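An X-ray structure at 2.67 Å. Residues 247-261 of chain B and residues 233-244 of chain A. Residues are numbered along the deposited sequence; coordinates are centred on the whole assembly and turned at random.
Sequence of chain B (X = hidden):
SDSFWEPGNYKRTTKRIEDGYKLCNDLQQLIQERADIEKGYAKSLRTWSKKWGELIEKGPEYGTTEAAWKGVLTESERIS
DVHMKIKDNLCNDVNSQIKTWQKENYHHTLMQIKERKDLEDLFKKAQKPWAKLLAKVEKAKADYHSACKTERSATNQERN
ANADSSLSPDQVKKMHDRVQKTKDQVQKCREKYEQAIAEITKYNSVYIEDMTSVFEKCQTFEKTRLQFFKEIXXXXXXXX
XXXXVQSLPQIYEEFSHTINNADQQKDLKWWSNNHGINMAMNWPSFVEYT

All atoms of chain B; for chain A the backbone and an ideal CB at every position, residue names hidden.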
# COMPACT_ATOMS: atom_id res chain seq x y z
N SER B 247 13.48 -14.13 1.47
CA SER B 247 12.79 -14.72 2.55
C SER B 247 11.38 -15.15 2.15
O SER B 247 10.86 -16.14 2.66
CB SER B 247 12.77 -13.72 3.68
OG SER B 247 11.87 -12.68 3.40
N LEU B 248 10.77 -14.44 1.22
CA LEU B 248 9.44 -14.75 0.74
C LEU B 248 9.16 -16.26 0.57
O LEU B 248 8.30 -16.80 1.26
CB LEU B 248 9.20 -14.00 -0.56
CG LEU B 248 7.92 -13.23 -0.64
CD1 LEU B 248 7.78 -12.54 0.64
CD2 LEU B 248 8.11 -12.24 -1.69
N PRO B 249 9.91 -16.96 -0.31
CA PRO B 249 9.68 -18.41 -0.38
C PRO B 249 9.65 -19.04 1.00
O PRO B 249 8.74 -19.75 1.32
CB PRO B 249 10.89 -18.92 -1.19
CG PRO B 249 11.22 -17.82 -2.02
CD PRO B 249 11.12 -16.63 -1.08
N GLN B 250 10.61 -18.71 1.83
CA GLN B 250 10.70 -19.35 3.11
C GLN B 250 9.45 -19.12 4.03
O GLN B 250 8.92 -20.07 4.54
CB GLN B 250 11.98 -18.90 3.76
CG GLN B 250 12.31 -19.60 5.06
CD GLN B 250 13.28 -18.77 5.94
OE1 GLN B 250 14.02 -17.88 5.44
NE2 GLN B 250 13.27 -19.05 7.25
N ILE B 251 8.99 -17.88 4.25
CA ILE B 251 7.69 -17.58 4.85
C ILE B 251 6.54 -18.55 4.49
O ILE B 251 5.89 -19.06 5.39
CB ILE B 251 7.25 -16.18 4.44
CG1 ILE B 251 7.95 -15.18 5.29
CG2 ILE B 251 5.79 -15.97 4.68
CD1 ILE B 251 8.83 -14.31 4.55
N TYR B 252 6.31 -18.80 3.20
CA TYR B 252 5.31 -19.75 2.76
C TYR B 252 5.71 -21.21 3.02
O TYR B 252 4.92 -21.95 3.53
CB TYR B 252 4.81 -19.42 1.34
CG TYR B 252 4.18 -18.08 1.44
CD1 TYR B 252 2.85 -17.93 1.79
CD2 TYR B 252 4.94 -16.95 1.34
CE1 TYR B 252 2.31 -16.67 1.97
CE2 TYR B 252 4.41 -15.72 1.53
CZ TYR B 252 3.12 -15.58 1.86
OH TYR B 252 2.66 -14.28 2.06
N GLU B 253 6.93 -21.61 2.73
CA GLU B 253 7.36 -22.92 3.06
C GLU B 253 6.99 -23.26 4.53
O GLU B 253 6.40 -24.29 4.84
CB GLU B 253 8.88 -23.00 2.85
CG GLU B 253 9.44 -24.39 3.24
CD GLU B 253 10.93 -24.57 2.79
OE1 GLU B 253 11.58 -23.51 2.39
OE2 GLU B 253 11.45 -25.78 2.84
N GLU B 254 7.33 -22.35 5.43
CA GLU B 254 7.26 -22.58 6.84
C GLU B 254 5.83 -22.51 7.27
O GLU B 254 5.35 -23.31 8.07
CB GLU B 254 8.03 -21.49 7.54
CG GLU B 254 7.36 -21.02 8.83
CD GLU B 254 8.02 -19.79 9.53
OE1 GLU B 254 8.01 -18.64 9.06
OE2 GLU B 254 8.51 -19.98 10.65
N PHE B 255 5.11 -21.55 6.71
CA PHE B 255 3.67 -21.45 6.90
C PHE B 255 2.97 -22.76 6.58
O PHE B 255 2.07 -23.13 7.29
CB PHE B 255 3.14 -20.31 6.07
CG PHE B 255 1.67 -20.10 6.19
CD1 PHE B 255 0.93 -20.65 7.22
CD2 PHE B 255 1.00 -19.32 5.26
CE1 PHE B 255 -0.48 -20.46 7.33
CE2 PHE B 255 -0.38 -19.13 5.37
CZ PHE B 255 -1.11 -19.71 6.41
N SER B 256 3.36 -23.49 5.56
CA SER B 256 2.65 -24.75 5.35
C SER B 256 3.29 -25.88 6.11
O SER B 256 2.73 -26.90 6.24
CB SER B 256 2.47 -25.11 3.88
OG SER B 256 3.71 -25.11 3.32
N HIS B 257 4.47 -25.69 6.65
CA HIS B 257 4.96 -26.73 7.50
C HIS B 257 3.99 -26.82 8.67
O HIS B 257 3.53 -27.90 9.03
CB HIS B 257 6.37 -26.46 7.97
CG HIS B 257 6.95 -27.57 8.80
ND1 HIS B 257 7.10 -28.86 8.31
CD2 HIS B 257 7.37 -27.60 10.09
CE1 HIS B 257 7.59 -29.62 9.27
NE2 HIS B 257 7.77 -28.88 10.36
N THR B 258 3.66 -25.67 9.24
CA THR B 258 2.71 -25.59 10.32
C THR B 258 1.35 -26.18 9.96
O THR B 258 0.89 -27.11 10.63
CB THR B 258 2.51 -24.18 10.71
OG1 THR B 258 3.79 -23.63 11.05
CG2 THR B 258 1.55 -24.10 11.88
N ILE B 259 0.70 -25.70 8.91
CA ILE B 259 -0.56 -26.33 8.59
C ILE B 259 -0.44 -27.85 8.52
O ILE B 259 -1.32 -28.56 8.96
CB ILE B 259 -1.14 -25.84 7.31
CG1 ILE B 259 -1.48 -24.37 7.49
CG2 ILE B 259 -2.41 -26.64 6.97
CD1 ILE B 259 -1.85 -23.76 6.30
N ASN B 260 0.65 -28.35 7.99
CA ASN B 260 0.78 -29.75 7.81
C ASN B 260 0.83 -30.56 9.12
O ASN B 260 0.36 -31.66 9.19
CB ASN B 260 1.99 -30.02 6.99
CG ASN B 260 1.69 -30.91 5.87
OD1 ASN B 260 0.84 -31.84 5.98
ND2 ASN B 260 2.33 -30.66 4.77
N ASN B 261 1.38 -29.97 10.16
CA ASN B 261 1.40 -30.52 11.45
C ASN B 261 0.03 -30.59 12.08
O ASN B 261 -0.11 -31.09 13.18
CB ASN B 261 2.20 -29.58 12.33
CG ASN B 261 3.66 -29.60 12.04
OD1 ASN B 261 4.26 -30.63 11.78
ND2 ASN B 261 4.26 -28.44 12.09
N UNK A 233 -7.28 -23.92 5.87
CA UNK A 233 -6.01 -23.28 6.07
C UNK A 233 -5.07 -23.48 4.85
O UNK A 233 -4.37 -22.55 4.43
CB UNK A 233 -5.36 -23.82 7.35
N UNK A 234 -5.06 -24.66 4.26
CA UNK A 234 -4.31 -24.81 3.07
C UNK A 234 -4.81 -23.85 1.98
O UNK A 234 -4.04 -23.39 1.13
CB UNK A 234 -4.38 -26.26 2.60
N UNK A 235 -6.10 -23.56 1.97
CA UNK A 235 -6.58 -22.78 0.88
C UNK A 235 -6.19 -21.37 1.13
O UNK A 235 -5.90 -20.64 0.19
CB UNK A 235 -8.09 -22.92 0.69
N UNK A 236 -6.19 -20.98 2.40
CA UNK A 236 -5.90 -19.64 2.77
C UNK A 236 -4.50 -19.45 2.31
O UNK A 236 -4.19 -18.45 1.70
CB UNK A 236 -6.09 -19.37 4.26
N UNK A 237 -3.67 -20.45 2.55
CA UNK A 237 -2.27 -20.40 2.21
C UNK A 237 -2.14 -20.20 0.72
O UNK A 237 -1.49 -19.25 0.32
CB UNK A 237 -1.54 -21.67 2.66
N UNK A 238 -2.78 -21.02 -0.12
CA UNK A 238 -2.66 -20.83 -1.58
C UNK A 238 -3.09 -19.45 -1.99
O UNK A 238 -2.78 -18.99 -3.06
CB UNK A 238 -3.49 -21.87 -2.34
N UNK A 239 -3.85 -18.80 -1.15
CA UNK A 239 -4.44 -17.55 -1.54
C UNK A 239 -3.46 -16.48 -1.32
O UNK A 239 -3.50 -15.46 -1.96
CB UNK A 239 -5.74 -17.26 -0.78
N UNK A 240 -2.59 -16.69 -0.35
CA UNK A 240 -1.79 -15.62 0.20
C UNK A 240 -0.35 -15.77 -0.33
O UNK A 240 0.50 -14.95 -0.09
CB UNK A 240 -1.83 -15.64 1.73
N UNK A 241 -0.10 -16.84 -1.06
CA UNK A 241 1.26 -17.27 -1.30
C UNK A 241 1.79 -16.56 -2.47
O UNK A 241 1.56 -16.99 -3.63
CB UNK A 241 1.36 -18.78 -1.50
N UNK A 242 2.55 -15.52 -2.16
CA UNK A 242 3.11 -14.67 -3.17
C UNK A 242 3.94 -15.43 -4.19
O UNK A 242 3.84 -15.11 -5.35
CB UNK A 242 3.96 -13.58 -2.51
N UNK A 243 4.69 -16.46 -3.78
CA UNK A 243 5.62 -17.19 -4.69
C UNK A 243 4.91 -17.86 -5.83
O UNK A 243 5.57 -18.39 -6.75
CB UNK A 243 6.41 -18.25 -3.92
N UNK A 244 3.58 -17.88 -5.76
CA UNK A 244 2.79 -18.56 -6.76
C UNK A 244 1.94 -17.61 -7.63
O UNK A 244 1.24 -18.03 -8.52
CB UNK A 244 1.88 -19.58 -6.07

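Two helices run almost antiparallel, at 173°, their axes 10.2 Å apart at closest approach.

At position 233 CA-to-CB points toward chain B, and the ideal CB lies 3.7 Å from Ile B259 CD1. A branched aliphatic or methionine would suit this helical site. It is Leu A233, whose CB packs on that methyl.

Position 234 points sideways, its ideal CB 4.8 Å from Ile B259 CG2. A short side chain would contribute little here; a long aliphatic or a flat ring could reach across. Phe A234 does so: Ile B259 CG2 sits 3.5 Å from the centroid of its ring, a CH-pi contact.

Position 235 points away and is nearly free in choice; it is Asn A235. Position 236 points toward chain B, but its ideal CB is 5.4 Å from Phe B255 CZ, leaving room for many apolar groups. Val A236 stays marginal.

Position 237 is the richest. Its ideal CB is 3.9 Å from Phe B255 CE2 and 4.2 Å from Ile B259 CD1, beside a hollow that Tyr B252 and Ser B256 complete. A mid-sized flat or aliphatic side chain would fit. His A237 enters as a knob among these four. Its CE1 comes 3.3 Å from Tyr B252 O without a hydrogen bond, and the Tyr B252 ring turns its edge toward the imidazole face.

Position 238 points away and 239 is out of reach of this stretch of chain B, so polar or small residues serve. Ser A238 OG bonds back to Phe A234 O; the other is Cys A239.

At 240 CB again points toward chain B, 4.3 Å from Tyr B252 CE1, and asks for an apolar group. Leu A240 packs its CB there.

Position 241 leaves helical angles at -87/99, with its ideal CB 3.7 Å from Tyr B252 CD1. Asn, Asp or Ser could suit such a turn by accepting bonds from the following residues. Asp A241 lays CA over the tyrosine face, and its OD1 accepts from the backbone N of 243.

Position 242 has its ideal CB 4.4 Å from Leu B248 CG and 4.6 Å from Tyr B252 CE2, an aliphatic site. Leu A242 CD1 meets Leu B248 CD2 at 4.4 Å.

Position 243 faces Pro B249 CA, 4.8 Å from its ideal CB; a small methyl-bearing residue fits. Thr A243 CG2 approaches that CA to 3.6 Å, while OG1 donates to Asp A241 OD1.

At 244 CB points sideways with nothing of the stretch within 5.5 Å, so many polar or charged side chains would do; Lys A244 NZ donates to Thr A243 OG1.

Chain A 233-244: LFNVHSCLDLTK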
# COMPACT_ATOMS: atom_id res chain seq x y z
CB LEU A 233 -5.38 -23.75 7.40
CG LEU A 233 -6.23 -23.28 8.59
CD1 LEU A 233 -5.59 -23.48 9.92
CD2 LEU A 233 -6.64 -21.84 8.44
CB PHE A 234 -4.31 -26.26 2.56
CG PHE A 234 -3.23 -27.11 3.16
CD1 PHE A 234 -1.93 -26.66 3.22
CD2 PHE A 234 -3.52 -28.34 3.71
CE1 PHE A 234 -0.91 -27.43 3.81
CE2 PHE A 234 -2.52 -29.15 4.29
CZ PHE A 234 -1.21 -28.69 4.35
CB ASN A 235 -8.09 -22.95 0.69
CG ASN A 235 -8.44 -24.34 0.19
OD1 ASN A 235 -7.60 -25.23 0.17
ND2 ASN A 235 -9.67 -24.53 -0.21
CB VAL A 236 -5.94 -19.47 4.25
CG1 VAL A 236 -5.26 -18.12 4.65
CG2 VAL A 236 -7.35 -19.50 4.69
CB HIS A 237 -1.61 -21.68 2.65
CG HIS A 237 -0.26 -21.91 2.06
ND1 HIS A 237 0.91 -21.76 2.80
CD2 HIS A 237 0.12 -22.35 0.84
CE1 HIS A 237 1.94 -22.07 2.04
NE2 HIS A 237 1.49 -22.41 0.84
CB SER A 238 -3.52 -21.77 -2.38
OG SER A 238 -3.41 -23.00 -1.78
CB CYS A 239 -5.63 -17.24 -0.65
SG CYS A 239 -7.04 -17.63 -1.45
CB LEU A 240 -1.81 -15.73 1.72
CG LEU A 240 -2.79 -14.86 2.43
CD1 LEU A 240 -4.17 -15.12 1.97
CD2 LEU A 240 -2.69 -15.27 3.82
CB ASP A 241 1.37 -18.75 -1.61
CG ASP A 241 2.81 -19.15 -1.83
OD1 ASP A 241 3.65 -18.24 -1.79
OD2 ASP A 241 3.15 -20.34 -1.99
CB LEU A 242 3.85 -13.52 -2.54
CG LEU A 242 2.97 -12.54 -1.73
CD1 LEU A 242 3.81 -11.51 -1.04
CD2 LEU A 242 1.85 -11.82 -2.55
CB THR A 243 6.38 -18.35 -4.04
OG1 THR A 243 5.43 -19.35 -3.68
CG2 THR A 243 7.11 -17.98 -2.85
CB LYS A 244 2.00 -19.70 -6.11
CG LYS A 244 2.83 -21.02 -6.16
CD LYS A 244 2.43 -22.17 -5.16
CE LYS A 244 3.73 -22.97 -4.69
NZ LYS A 244 5.03 -22.10 -4.51
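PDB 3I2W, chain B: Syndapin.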